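Local structure of ulvan Lyase-PL25 (Pseudoalteromonas sp. PLSV, 5UAM) at residues Thr103-Asp108 and Asn165-Met170; Asp174-Phe179 and Tyr190-Asp195; Leu38-His43 and Ile415-Lys420. The protein cleaves ulvan, the sulfated cell-wall polysaccharide of green seaweeds, as a beta-propeller polysaccharide lyase of family PL25. One frame throughout, in Å; residues are numbered along the deposited sequence.

Contact 1 (Thr103-Asp108 and Asn165-Met170)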
ATOM      1  N   THR A 103      -0.411  -3.250   8.402  1.00 11.19           N
ATOM      2  CA  THR A 103      -1.308  -2.135   8.150  1.00 10.43           C
ATOM      3  C   THR A 103      -1.956  -1.765   9.476  1.00 11.22           C
ATOM      4  O   THR A 103      -2.385  -2.649  10.226  1.00 12.96           O
ATOM      5  CB  THR A 103      -2.375  -2.586   7.163  1.00 12.13           C
ATOM      6  OG1 THR A 103      -1.710  -2.866   5.930  1.00 12.52           O
ATOM      7  CG2 THR A 103      -3.436  -1.548   6.974  1.00 13.88           C
ATOM      8  N   MET A 104      -2.028  -0.467   9.770  1.00 10.96           N
ATOM      9  CA  MET A 104      -2.476   0.044  11.063  1.00 12.89           C
ATOM     10  C   MET A 104      -3.802   0.795  10.971  1.00 12.66           C
ATOM     11  O   MET A 104      -4.113   1.416   9.958  1.00 11.63           O
ATOM     12  CB  MET A 104      -1.426   1.033  11.606  1.00 15.29           C
ATOM     13  CG  MET A 104      -1.652   1.476  13.019  1.00 14.57           C
ATOM     14  SD  MET A 104      -0.470   2.815  13.426  1.00 17.04           S
ATOM     15  CE  MET A 104       1.070   1.943  13.248  1.00 13.51           C
ATOM     16  N   LEU A 105      -4.577   0.760  12.063  1.00 11.92           N
ATOM     17  CA  LEU A 105      -5.778   1.566  12.225  1.00 11.57           C
ATOM     18  C   LEU A 105      -5.989   1.851  13.709  1.00 13.09           C
ATOM     19  O   LEU A 105      -5.847   0.945  14.536  1.00 14.56           O
ATOM     20  CB  LEU A 105      -6.998   0.830  11.635  1.00 13.07           C
ATOM     21  CG  LEU A 105      -8.335   1.565  11.673  1.00 13.45           C
ATOM     22  CD1 LEU A 105      -9.164   1.189  10.464  1.00 14.33           C
ATOM     23  CD2 LEU A 105      -9.115   1.240  12.954  1.00 16.86           C
ATOM     24  N   ILE A 106      -6.375   3.079  14.046  1.00 11.44           N
ATOM     25  CA  ILE A 106      -6.731   3.436  15.426  1.00 12.31           C
ATOM     26  C   ILE A 106      -8.247   3.582  15.494  1.00 13.33           C
ATOM     27  O   ILE A 106      -8.823   4.395  14.761  1.00 13.97           O
ATOM     28  CB  ILE A 106      -6.041   4.725  15.902  1.00 13.25           C
ATOM     29  CG1 ILE A 106      -4.534   4.588  15.765  1.00 15.21           C
ATOM     30  CG2 ILE A 106      -6.476   5.052  17.348  1.00 15.78           C
ATOM     31  CD1 ILE A 106      -3.762   5.858  16.156  1.00 19.37           C
ATOM     32  N   ASP A 107      -8.903   2.790  16.339  1.00 12.64           N
ATOM     33  CA  ASP A 107     -10.358   2.831  16.403  1.00 13.32           C
ATOM     34  C   ASP A 107     -10.847   3.986  17.281  1.00 13.15           C
ATOM     35  O   ASP A 107     -10.069   4.686  17.934  1.00 14.88           O
ATOM     36  CB  ASP A 107     -10.948   1.455  16.746  1.00 12.88           C
ATOM     37  CG  ASP A 107     -10.778   1.046  18.186  1.00 15.49           C
ATOM     38  OD1 ASP A 107     -10.662   1.908  19.086  1.00 15.54           O
ATOM     39  OD2 ASP A 107     -10.773  -0.192  18.429  1.00 15.23           O
ATOM     40  N   ASP A 108     -12.164   4.201  17.280  1.00 14.71           N
ATOM     41  CA  ASP A 108     -12.759   5.313  18.018  1.00 14.36           C
ATOM     42  C   ASP A 108     -12.644   5.174  19.534  1.00 17.03           C
ATOM     43  O   ASP A 108     -12.936   6.141  20.248  1.00 17.97           O
ATOM     44  CB  ASP A 108     -14.230   5.437  17.655  1.00 16.21           C
ATOM     45  CG  ASP A 108     -14.459   6.254  16.409  1.00 18.83           C
ATOM     46  OD1 ASP A 108     -13.480   6.650  15.723  1.00 19.33           O
ATOM     47  OD2 ASP A 108     -15.649   6.498  16.117  1.00 22.62           O
ATOM     48  N   ASN A 165      -3.599  -5.802   2.866  1.00 11.70           N
ATOM     49  CA  ASN A 165      -4.534  -5.147   3.769  1.00 10.05           C
ATOM     50  C   ASN A 165      -4.478  -3.632   3.666  1.00 11.00           C
ATOM     51  O   ASN A 165      -3.405  -3.024   3.742  1.00 11.26           O
ATOM     52  CB  ASN A 165      -4.202  -5.496   5.206  1.00 12.00           C
ATOM     53  CG  ASN A 165      -4.346  -6.941   5.485  1.00 13.29           C
ATOM     54  OD1 ASN A 165      -5.368  -7.547   5.163  1.00 15.08           O
ATOM     55  ND2 ASN A 165      -3.343  -7.518   6.142  1.00 11.74           N
ATOM     56  N   GLN A 166      -5.650  -3.019   3.577  1.00 10.80           N
ATOM     57  CA  GLN A 166      -5.790  -1.581   3.478  1.00  9.99           C
ATOM     58  C   GLN A 166      -6.958  -1.222   4.366  1.00 11.67           C
ATOM     59  O   GLN A 166      -8.075  -1.681   4.137  1.00 12.53           O
ATOM     60  CB  GLN A 166      -6.019  -1.201   2.022  1.00 11.89           C
ATOM     61  CG  GLN A 166      -4.908  -1.734   1.159  1.00 12.07           C
ATOM     62  CD  GLN A 166      -5.096  -1.470  -0.285  1.00 14.06           C
ATOM     63  OE1 GLN A 166      -5.275  -0.327  -0.692  1.00 14.77           O
ATOM     64  NE2 GLN A 166      -4.945  -2.512  -1.085  1.00 14.26           N
ATOM     65  N   ALA A 167      -6.692  -0.452   5.418  1.00 11.34           N
ATOM     66  CA  ALA A 167      -7.677  -0.239   6.465  1.00 10.75           C
ATOM     67  C   ALA A 167      -8.120   1.213   6.489  1.00 11.36           C
ATOM     68  O   ALA A 167      -7.291   2.122   6.534  1.00 13.24           O
ATOM     69  CB  ALA A 167      -7.086  -0.608   7.824  1.00 12.12           C
ATOM     70  N   ILE A 168      -9.438   1.423   6.510  1.00 11.89           N
ATOM     71  CA  ILE A 168     -10.024   2.758   6.450  1.00 11.26           C
ATOM     72  C   ILE A 168     -11.080   2.876   7.535  1.00 12.54           C
ATOM     73  O   ILE A 168     -11.917   1.985   7.692  1.00 14.76           O
ATOM     74  CB  ILE A 168     -10.636   3.031   5.066  1.00 12.28           C
ATOM     75  CG1 ILE A 168      -9.544   2.885   4.007  1.00 14.21           C
ATOM     76  CG2 ILE A 168     -11.257   4.430   5.012  1.00 15.21           C
ATOM     77  CD1 ILE A 168     -10.041   3.067   2.603  1.00 18.13           C
ATOM     78  N   LYS A 169     -11.038   3.973   8.288  1.00 13.07           N
ATOM     79  CA  LYS A 169     -12.060   4.273   9.280  1.00 13.37           C
ATOM     80  C   LYS A 169     -12.847   5.493   8.825  1.00 14.94           C
ATOM     81  O   LYS A 169     -12.265   6.531   8.486  1.00 16.41           O
ATOM     82  CB  LYS A 169     -11.449   4.565  10.650  1.00 12.65           C
ATOM     83  CG  LYS A 169     -12.500   4.711  11.746  1.00 13.99           C
ATOM     84  CD  LYS A 169     -11.890   4.903  13.126  1.00 15.64           C
ATOM     85  CE  LYS A 169     -11.215   6.223  13.259  1.00 16.05           C
ATOM     86  NZ  LYS A 169     -10.825   6.467  14.709  1.00 18.00           N
ATOM     87  N   MET A 170     -14.166   5.389   8.853  1.00 15.00           N
ATOM     88  CA  MET A 170     -14.996   6.511   8.463  1.00 16.17           C
ATOM     89  C   MET A 170     -15.300   7.413   9.661  1.00 16.24           C
ATOM     90  O   MET A 170     -15.007   7.089  10.813  1.00 16.67           O
ATOM     91  CB  MET A 170     -16.293   6.005   7.840  1.00 17.61           C
ATOM     92  CG  MET A 170     -16.078   4.981   6.728  1.00 18.15           C
ATOM     93  SD  MET A 170     -14.919   5.498   5.439  1.00 20.28           S
ATOM     94  CE  MET A 170     -15.832   6.827   4.642  1.00 23.40           C
TER
HETATM   95  O   HOH W   1      -0.966  -5.603   5.946  1.00 12.48           O
HETATM   96  O   HOH W   2      -6.351   2.902   9.100  1.00 16.64           O

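Contact 2 (Asp174-Phe179 and Tyr190-Asp195)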
ATOM      1  N   ASP A 174     -16.991   3.467  11.620  1.00 15.84           N
ATOM      2  CA  ASP A 174     -17.024   2.190  10.917  1.00 14.77           C
ATOM      3  C   ASP A 174     -15.672   1.921  10.272  1.00 14.76           C
ATOM      4  O   ASP A 174     -14.991   2.832   9.781  1.00 16.17           O
ATOM      5  CB  ASP A 174     -18.095   2.198   9.831  1.00 15.36           C
ATOM      6  CG  ASP A 174     -19.533   2.180  10.382  1.00 15.97           C
ATOM      7  OD1 ASP A 174     -19.750   2.045  11.619  1.00 20.16           O
ATOM      8  OD2 ASP A 174     -20.471   2.339   9.552  1.00 19.97           O
ATOM      9  N   ILE A 175     -15.293   0.649  10.269  1.00 13.77           N
ATOM     10  CA  ILE A 175     -13.985   0.206   9.795  1.00 13.29           C
ATOM     11  C   ILE A 175     -14.185  -0.679   8.578  1.00 14.35           C
ATOM     12  O   ILE A 175     -14.988  -1.630   8.611  1.00 15.01           O
ATOM     13  CB  ILE A 175     -13.221  -0.552  10.889  1.00 13.78           C
ATOM     14  CG1 ILE A 175     -12.830   0.421  12.005  1.00 15.48           C
ATOM     15  CG2 ILE A 175     -12.004  -1.254  10.306  1.00 13.22           C
ATOM     16  CD1 ILE A 175     -12.452  -0.270  13.264  1.00 16.78           C
ATOM     17  N   TYR A 176     -13.460  -0.370   7.508  1.00 13.26           N
ATOM     18  CA  TYR A 176     -13.445  -1.187   6.304  1.00 13.27           C
ATOM     19  C   TYR A 176     -12.037  -1.696   6.067  1.00 14.12           C
ATOM     20  O   TYR A 176     -11.091  -0.903   6.007  1.00 15.41           O
ATOM     21  CB  TYR A 176     -13.898  -0.382   5.082  1.00 15.10           C
ATOM     22  CG  TYR A 176     -15.337   0.031   5.155  1.00 13.75           C
ATOM     23  CD1 TYR A 176     -15.739   1.148   5.882  1.00 15.09           C
ATOM     24  CD2 TYR A 176     -16.323  -0.703   4.499  1.00 14.83           C
ATOM     25  CE1 TYR A 176     -17.070   1.511   5.935  1.00 16.89           C
ATOM     26  CE2 TYR A 176     -17.644  -0.354   4.561  1.00 15.60           C
ATOM     27  CZ  TYR A 176     -18.025   0.763   5.270  1.00 16.00           C
ATOM     28  OH  TYR A 176     -19.354   1.118   5.331  1.00 18.88           O
ATOM     29  N   LEU A 177     -11.902  -3.010   5.907  1.00 12.00           N
ATOM     30  CA  LEU A 177     -10.631  -3.633   5.568  1.00 11.86           C
ATOM     31  C   LEU A 177     -10.752  -4.160   4.149  1.00 13.41           C
ATOM     32  O   LEU A 177     -11.585  -5.026   3.884  1.00 12.96           O
ATOM     33  CB  LEU A 177     -10.279  -4.788   6.513  1.00 12.81           C
ATOM     34  CG  LEU A 177      -8.887  -5.373   6.284  1.00 14.90           C
ATOM     35  CD1 LEU A 177      -7.820  -4.396   6.748  1.00 13.37           C
ATOM     36  CD2 LEU A 177      -8.758  -6.707   7.050  1.00 16.29           C
ATOM     37  N   PHE A 178      -9.941  -3.615   3.248  1.00 10.94           N
ATOM     38  CA  PHE A 178      -9.902  -4.016   1.848  1.00 11.62           C
ATOM     39  C   PHE A 178      -8.697  -4.926   1.630  1.00 12.61           C
ATOM     40  O   PHE A 178      -7.623  -4.699   2.192  1.00 12.33           O
ATOM     41  CB  PHE A 178      -9.756  -2.783   0.951  1.00 12.50           C
ATOM     42  CG  PHE A 178     -10.947  -1.904   0.957  1.00 12.14           C
ATOM     43  CD1 PHE A 178     -11.113  -0.997   1.977  1.00 14.86           C
ATOM     44  CD2 PHE A 178     -11.895  -1.988  -0.039  1.00 15.16           C
ATOM     45  CE1 PHE A 178     -12.196  -0.174   2.016  1.00 18.74           C
ATOM     46  CE2 PHE A 178     -13.037  -1.168   0.012  1.00 16.36           C
ATOM     47  CZ  PHE A 178     -13.159  -0.271   1.052  1.00 17.50           C
ATOM     48  N   PHE A 179      -8.876  -5.976   0.844  1.00 11.55           N
ATOM     49  CA  PHE A 179      -7.812  -6.933   0.581  1.00 12.33           C
ATOM     50  C   PHE A 179      -8.219  -7.835  -0.576  1.00 13.63           C
ATOM     51  O   PHE A 179      -9.391  -7.890  -0.981  1.00 13.21           O
ATOM     52  CB  PHE A 179      -7.477  -7.781   1.821  1.00 11.58           C
ATOM     53  CG  PHE A 179      -8.654  -8.498   2.410  1.00 11.75           C
ATOM     54  CD1 PHE A 179      -9.498  -7.871   3.319  1.00 12.84           C
ATOM     55  CD2 PHE A 179      -8.924  -9.816   2.082  1.00 12.50           C
ATOM     56  CE1 PHE A 179     -10.588  -8.527   3.865  1.00 13.41           C
ATOM     57  CE2 PHE A 179     -10.005 -10.474   2.625  1.00 12.54           C
ATOM     58  CZ  PHE A 179     -10.839  -9.835   3.531  1.00 13.13           C
ATOM     59  N   TYR A 190     -14.027  -6.220   0.586  1.00 12.46           N
ATOM     60  CA  TYR A 190     -13.858  -5.599   1.891  1.00 13.11           C
ATOM     61  C   TYR A 190     -14.631  -6.371   2.947  1.00 13.76           C
ATOM     62  O   TYR A 190     -15.599  -7.076   2.655  1.00 13.89           O
ATOM     63  CB  TYR A 190     -14.284  -4.125   1.898  1.00 13.07           C
ATOM     64  CG  TYR A 190     -15.763  -3.877   1.675  1.00 13.64           C
ATOM     65  CD1 TYR A 190     -16.672  -3.953   2.716  1.00 14.27           C
ATOM     66  CD2 TYR A 190     -16.261  -3.544   0.416  1.00 14.84           C
ATOM     67  CE1 TYR A 190     -18.025  -3.715   2.520  1.00 13.64           C
ATOM     68  CE2 TYR A 190     -17.606  -3.302   0.217  1.00 16.58           C
ATOM     69  CZ  TYR A 190     -18.498  -3.381   1.267  1.00 15.97           C
ATOM     70  OH  TYR A 190     -19.839  -3.132   1.039  1.00 16.98           O
ATOM     71  N   GLN A 191     -14.160  -6.238   4.194  1.00 12.30           N
ATOM     72  CA  GLN A 191     -14.939  -6.616   5.359  1.00 12.99           C
ATOM     73  C   GLN A 191     -15.168  -5.386   6.215  1.00 13.87           C
ATOM     74  O   GLN A 191     -14.246  -4.597   6.450  1.00 13.80           O
ATOM     75  CB  GLN A 191     -14.260  -7.715   6.181  1.00 13.47           C
ATOM     76  CG  GLN A 191     -14.225  -9.064   5.495  1.00 13.40           C
ATOM     77  CD  GLN A 191     -13.773 -10.178   6.390  1.00 14.22           C
ATOM     78  OE1 GLN A 191     -12.605 -10.606   6.364  1.00 14.91           O
ATOM     79  NE2 GLN A 191     -14.696 -10.666   7.197  1.00 14.49           N
ATOM     80  N   LYS A 192     -16.408  -5.246   6.674  1.00 13.08           N
ATOM     81  CA  LYS A 192     -16.877  -4.073   7.400  1.00 13.62           C
ATOM     82  C   LYS A 192     -17.128  -4.421   8.863  1.00 14.42           C
ATOM     83  O   LYS A 192     -17.748  -5.443   9.173  1.00 15.02           O
ATOM     84  CB  LYS A 192     -18.180  -3.555   6.771  1.00 14.48           C
ATOM     85  CG  LYS A 192     -18.808  -2.344   7.471  1.00 17.44           C
ATOM     86  CD  LYS A 192     -20.133  -1.962   6.826  1.00 17.37           C
ATOM     87  CE  LYS A 192     -20.758  -0.817   7.556  1.00 19.86           C
ATOM     88  NZ  LYS A 192     -22.058  -0.436   6.948  1.00 22.44           N
ATOM     89  N   SER A 193     -16.678  -3.545   9.764  1.00 14.35           N
ATOM     90  CA  SER A 193     -16.958  -3.680  11.191  1.00 15.54           C
ATOM     91  C   SER A 193     -17.577  -2.392  11.700  1.00 15.50           C
ATOM     92  O   SER A 193     -17.058  -1.307  11.434  1.00 16.26           O
ATOM     93  CB  SER A 193     -15.683  -3.968  11.999  1.00 14.28           C
ATOM     94  OG  SER A 193     -15.949  -3.853  13.390  1.00 15.65           O
ATOM     95  N   VAL A 194     -18.656  -2.524  12.470  1.00 15.84           N
ATOM     96  CA  VAL A 194     -19.318  -1.399  13.128  1.00 17.52           C
ATOM     97  C   VAL A 194     -19.079  -1.371  14.636  1.00 18.42           C
ATOM     98  O   VAL A 194     -19.660  -0.513  15.331  1.00 20.76           O
ATOM     99  CB  VAL A 194     -20.820  -1.326  12.790  1.00 17.38           C
ATOM    100  CG1 VAL A 194     -21.011  -1.235  11.266  1.00 18.76           C
ATOM    101  CG2 VAL A 194     -21.584  -2.514  13.349  1.00 20.23           C
ATOM    102  N   ASP A 195     -18.253  -2.276  15.171  1.00 15.85           N
ATOM    103  CA  ASP A 195     -18.016  -2.366  16.608  1.00 18.41           C
ATOM    104  C   ASP A 195     -16.530  -2.237  16.928  1.00 16.54           C
ATOM    105  O   ASP A 195     -15.993  -2.923  17.805  1.00 17.56           O
ATOM    106  CB  ASP A 195     -18.618  -3.638  17.206  1.00 17.83           C
ATOM    107  CG  ASP A 195     -17.996  -4.904  16.651  1.00 17.30           C
ATOM    108  OD1 ASP A 195     -17.078  -4.811  15.798  1.00 17.22           O
ATOM    109  OD2 ASP A 195     -18.421  -6.009  17.086  1.00 23.26           O
TER
HETATM  110  O   HOH W   3     -22.912   1.430   9.038  1.00 25.80           O
HETATM  111  O   HOH W   4     -21.446   0.082   3.960  1.00 37.09           O

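Contact 3 (Leu38-His43 and Ile415-Lys420)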
ATOM      1  N   LEU A  38       8.356  -2.149   4.163  1.00 11.59           N
ATOM      2  CA  LEU A  38       7.293  -1.191   3.910  1.00 10.38           C
ATOM      3  C   LEU A  38       6.922  -1.275   2.443  1.00 11.40           C
ATOM      4  O   LEU A  38       7.738  -1.670   1.607  1.00 11.41           O
ATOM      5  CB  LEU A  38       7.797   0.235   4.128  1.00 11.79           C
ATOM      6  CG  LEU A  38       8.327   0.605   5.506  1.00 11.06           C
ATOM      7  CD1 LEU A  38       9.103   1.906   5.412  1.00 12.65           C
ATOM      8  CD2 LEU A  38       7.195   0.716   6.492  1.00 12.39           C
ATOM      9  N   ALA A  39       5.695  -0.837   2.122  1.00 10.87           N
ATOM     10  CA  ALA A  39       5.257  -0.666   0.736  1.00 11.18           C
ATOM     11  C   ALA A  39       4.038   0.241   0.728  1.00 12.33           C
ATOM     12  O   ALA A  39       3.304   0.306   1.708  1.00 11.52           O
ATOM     13  CB  ALA A  39       4.886  -1.992   0.078  1.00 12.00           C
ATOM     14  N   ILE A  40       3.782   0.873  -0.413  1.00 11.44           N
ATOM     15  CA  ILE A  40       2.649   1.785  -0.520  1.00 11.84           C
ATOM     16  C   ILE A  40       1.331   1.038  -0.405  1.00 11.30           C
ATOM     17  O   ILE A  40       0.349   1.606   0.087  1.00 12.03           O
ATOM     18  CB  ILE A  40       2.793   2.599  -1.817  1.00 12.24           C
ATOM     19  CG1 ILE A  40       3.865   3.685  -1.597  1.00 14.32           C
ATOM     20  CG2 ILE A  40       1.474   3.239  -2.232  1.00 13.06           C
ATOM     21  CD1 ILE A  40       4.351   4.340  -2.836  1.00 15.88           C
ATOM     22  N   VAL A  41       1.269  -0.234  -0.816  1.00 10.80           N
ATOM     23  CA  VAL A  41      -0.023  -0.928  -0.823  1.00 11.85           C
ATOM     24  C   VAL A  41      -0.507  -1.275   0.589  1.00 11.76           C
ATOM     25  O   VAL A  41      -1.721  -1.262   0.842  1.00 13.25           O
ATOM     26  CB  VAL A  41      -0.005  -2.140  -1.756  1.00 11.85           C
ATOM     27  CG1 VAL A  41       0.879  -3.234  -1.250  1.00 13.02           C
ATOM     28  CG2 VAL A  41      -1.451  -2.643  -1.970  1.00 13.60           C
ATOM     29  N   GLN A  42       0.390  -1.622   1.516  1.00 11.21           N
ATOM     30  CA  GLN A  42      -0.011  -1.889   2.901  1.00 12.11           C
ATOM     31  C   GLN A  42      -0.071  -0.564   3.620  1.00 11.40           C
ATOM     32  O   GLN A  42       0.942  -0.066   4.116  1.00 12.73           O
ATOM     33  CB  GLN A  42       0.921  -2.857   3.624  1.00 11.02           C
ATOM     34  CG  GLN A  42       0.761  -4.316   3.222  1.00 12.45           C
ATOM     35  CD  GLN A  42       1.639  -4.751   2.063  1.00 12.06           C
ATOM     36  OE1 GLN A  42       2.506  -4.009   1.559  1.00 13.09           O
ATOM     37  NE2 GLN A  42       1.430  -5.984   1.641  1.00 15.05           N
ATOM     38  N   HIS A  43      -1.269   0.008   3.690  1.00 11.61           N
ATOM     39  CA  HIS A  43      -1.409   1.350   4.223  1.00 11.04           C
ATOM     40  C   HIS A  43      -2.721   1.472   4.989  1.00 12.28           C
ATOM     41  O   HIS A  43      -3.708   0.794   4.669  1.00 12.64           O
ATOM     42  CB  HIS A  43      -1.377   2.386   3.091  1.00 13.06           C
ATOM     43  CG  HIS A  43      -2.610   2.384   2.257  1.00 12.99           C
ATOM     44  ND1 HIS A  43      -3.622   3.300   2.424  1.00 15.49           N
ATOM     45  CD2 HIS A  43      -3.044   1.511   1.319  1.00 11.47           C
ATOM     46  CE1 HIS A  43      -4.610   3.019   1.591  1.00 12.90           C
ATOM     47  NE2 HIS A  43      -4.290   1.930   0.921  1.00 15.35           N
ATOM     48  N   ILE A 415       9.371   2.371   0.683  1.00 12.88           N
ATOM     49  CA  ILE A 415       8.633   3.473   1.300  1.00 11.77           C
ATOM     50  C   ILE A 415       7.199   3.081   1.597  1.00 14.11           C
ATOM     51  O   ILE A 415       6.618   2.193   0.961  1.00 14.74           O
ATOM     52  CB  ILE A 415       8.663   4.759   0.458  1.00 12.81           C
ATOM     53  CG1 ILE A 415       8.171   4.517  -0.974  1.00 12.96           C
ATOM     54  CG2 ILE A 415      10.105   5.318   0.451  1.00 14.57           C
ATOM     55  CD1 ILE A 415       7.865   5.822  -1.721  1.00 15.66           C
ATOM     56  N   SER A 416       6.624   3.749   2.591  1.00 11.39           N
ATOM     57  CA  SER A 416       5.195   3.679   2.853  1.00 10.89           C
ATOM     58  C   SER A 416       4.443   4.727   2.036  1.00 12.02           C
ATOM     59  O   SER A 416       5.020   5.657   1.471  1.00 12.70           O
ATOM     60  CB  SER A 416       4.900   3.951   4.329  1.00 13.22           C
ATOM     61  OG  SER A 416       5.154   5.303   4.692  1.00 12.11           O
ATOM     62  N   ALA A 417       3.126   4.588   2.029  1.00 10.96           N
ATOM     63  CA  ALA A 417       2.272   5.702   1.656  1.00 11.70           C
ATOM     64  C   ALA A 417       2.409   6.806   2.700  1.00 11.20           C
ATOM     65  O   ALA A 417       2.897   6.586   3.818  1.00 12.15           O
ATOM     66  CB  ALA A 417       0.814   5.249   1.576  1.00 14.21           C
ATOM     67  N   PHE A 418       1.970   8.012   2.352  1.00 11.82           N
ATOM     68  CA  PHE A 418       1.960   9.071   3.342  1.00 12.84           C
ATOM     69  C   PHE A 418       1.167   8.656   4.576  1.00 13.52           C
ATOM     70  O   PHE A 418       0.094   8.041   4.474  1.00 17.27           O
ATOM     71  CB  PHE A 418       1.377  10.353   2.773  1.00 13.08           C
ATOM     72  CG  PHE A 418       2.307  11.112   1.854  1.00 13.80           C
ATOM     73  CD1 PHE A 418       3.525  11.576   2.309  1.00 15.94           C
ATOM     74  CD2 PHE A 418       1.932  11.425   0.547  1.00 15.11           C
ATOM     75  CE1 PHE A 418       4.359  12.291   1.477  1.00 14.80           C
ATOM     76  CE2 PHE A 418       2.774  12.130  -0.284  1.00 17.19           C
ATOM     77  CZ  PHE A 418       3.978  12.569   0.185  1.00 15.48           C
ATOM     78  N   ILE A 419       1.703   9.030   5.733  1.00 13.82           N
ATOM     79  CA  ILE A 419       1.089   8.763   7.027  1.00 12.14           C
ATOM     80  C   ILE A 419      -0.265   9.432   7.133  1.00 14.55           C
ATOM     81  O   ILE A 419      -0.464  10.584   6.710  1.00 15.18           O
ATOM     82  CB  ILE A 419       2.063   9.253   8.104  1.00 15.06           C
ATOM     83  CG1 ILE A 419       3.221   8.257   8.128  1.00 19.15           C
ATOM     84  CG2 ILE A 419       1.423   9.428   9.475  1.00 14.70           C
ATOM     85  CD1 ILE A 419       4.334   8.657   8.989  1.00 22.97           C
ATOM     86  N   LYS A 420      -1.226   8.698   7.702  1.00 13.63           N
ATOM     87  CA  LYS A 420      -2.566   9.229   7.878  1.00 13.85           C
ATOM     88  C   LYS A 420      -2.537  10.435   8.804  1.00 13.77           C
ATOM     89  O   LYS A 420      -2.009  10.373   9.912  1.00 14.11           O
ATOM     90  CB  LYS A 420      -3.510   8.155   8.438  1.00 15.88           C
ATOM     91  CG  LYS A 420      -4.928   8.677   8.778  1.00 17.91           C
ATOM     92  CD  LYS A 420      -5.840   7.595   9.303  1.00 23.11           C
ATOM     93  CE  LYS A 420      -7.134   8.179   9.867  1.00 30.29           C
ATOM     94  NZ  LYS A 420      -7.886   8.952   8.851  1.00 38.62           N
TER
HETATM   95  O   HOH W   5       2.176   2.219   3.309  1.00 12.30           O

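Contact 1 (Thr103-Asp108 and Asn165-Met170)
T103 and N165 meet at the tight end of this contact, where T103 OG1 donates to N165 O at 2.8 Å from above the carbonyl plane, 46° out of it. The same hydroxyl accepts from a water to which N165 ND2 donates, so OG1 is gripped by two bonds; N165 OD1 is hydrogen-bonded to N138 ND2. With T103 CG2 anti to the backbone N, that methyl lies 3.9 Å from A167 CB. L105 CD1 continues the apolar row, touching A167 CB at 3.8 Å and then CB of K169. Strands 103-106 and 165-169 run nearly parallel (14°), but their axes stay 6.7 Å apart and no backbone hydrogen bond joins them; instead a water donates to both M104 O and A167 O.

The solvent side is at the partly exposed K169, whose chain bends at chi3 (69°). NZ donates to I106 O at 2.9 Å and forms a salt bridge with the exposed D108, meeting OD1 at 2.8 Å nearly along its C-O axis. An alanine in place of this lysine would probably leave the D108 carboxylate without its mate and I106 O without this donor. Each strand pairs antiparallel on its other flank, 103-106 with 112-116 and 165-169 with 175-180. Side-chain and water contacts between the innermost strands of successive blades are the arrangement of a beta-propeller.

Contact 2 (Asp174-Phe179 and Tyr190-Asp195)
Strands 175-179 and 190-193 run antiparallel at 165° with axes 4.6 Å apart, and four backbone bonds, two in each of the hydrogen-bonded pairs I175-S193 and L177-Q191, fix the register. They form a beta hairpin within a propeller blade, strand 175-180 lying between 165-169 and 188-193.

The face bearing Y176, F178, Y190 and K192 is mainly aromatic. The Y190 ring lies beside both neighbours. Y176 turns its edge toward the Y190 face in an offset edge-to-face pair, planes at 66°, with CD2 3.7 Å from Y190 CD1. F178 meets the Y190 ring obliquely, while Y190 CB sits over the F178 face in a CH-pi contact, 3.9 Å from the ring centroid. F266, from strand 258-267, adds a further ring against Y176 and Y190.

K192 runs extended alongside Y176, its CG over the ring face at 4.1 Å from the centroid. Its ammonium ends near the Y176 hydroxyl and D174. The gap to D174, 4.1 Å between OD2 and NZ, is too long for a salt bridge; one water bridges these two atoms and another links NZ to Y176 OH, so the charges probably interact partly through solvent.

On the face of I175, L177 and S193, the Q191 side chain passes the F179 ring at a slant, the amide and ring planes 62° apart. The amide is held by T159 N, which donates to OE1, and by A201 O, which accepts from NE2. Q191 OE1 therefore faces the F179 ring edge in a fixed position, 3.4 Å from CZ.

Contact 3 (Leu38-His43 and Ile415-Lys420)
The I40 and I415 side chains run alongside each other in the same direction, where two loops of the beta-propeller meet close to the centre of the chain: one links strands 30-33 and 46-49, the other 412-415 and 428-433. Apolar packing carries most of the contact. I40 CD1 reaches I415 CD1 at 4.0 Å, and I40 CG1 rests on the backbone between S416 C and A417 N. H43 CB meets A417 CB at 3.9 Å, while L38 CB packs on the I415 carbonyl. The H43 ring leads away from this loop to stack on W224, and its NE2 bonds Q166 OE1.

Direct polar bonding across the loops is absent: I415 O approaches A39 N and I40 N, but both angles are poor. Within one loop, S416 OG donates to A417 O at 2.7 Å and is also bonded by L429 N, which ties the loop to strand 428-433. The substrate-binding K101 lies against A39 and bonds Q42 OE1, placing this packing beside the active site.

Water supplies the polar join. A single molecule donates to A39 O and Q42 O, each at 2.7 Å, and accepts from A417 N at 2.9 Å.

All three contacts are largely buried, but contact 3 lies closest to the chain centre, its own centre about 5 Å away, against 13 Å for contact 1 and 17 Å for contact 2. Contacts 1 and 2 share one sheet: I168 O and Q166 O accept from Y176 N and F178 N, joining strand 165-169 to 175-180. Only contact 2 pairs strands by backbone bonds; contact 1 bridges blades by side chains, and contact 3 joins loops by apolar packing and water. Charged groups lie on the more solvent-exposed parts of contacts 1 and 2, as a salt bridge in contact 1 and as a longer, water-bridged pair in contact 2. Contact 3 reaches contact 1 through Q166 OE1 and H43 NE2, but does not touch contact 2.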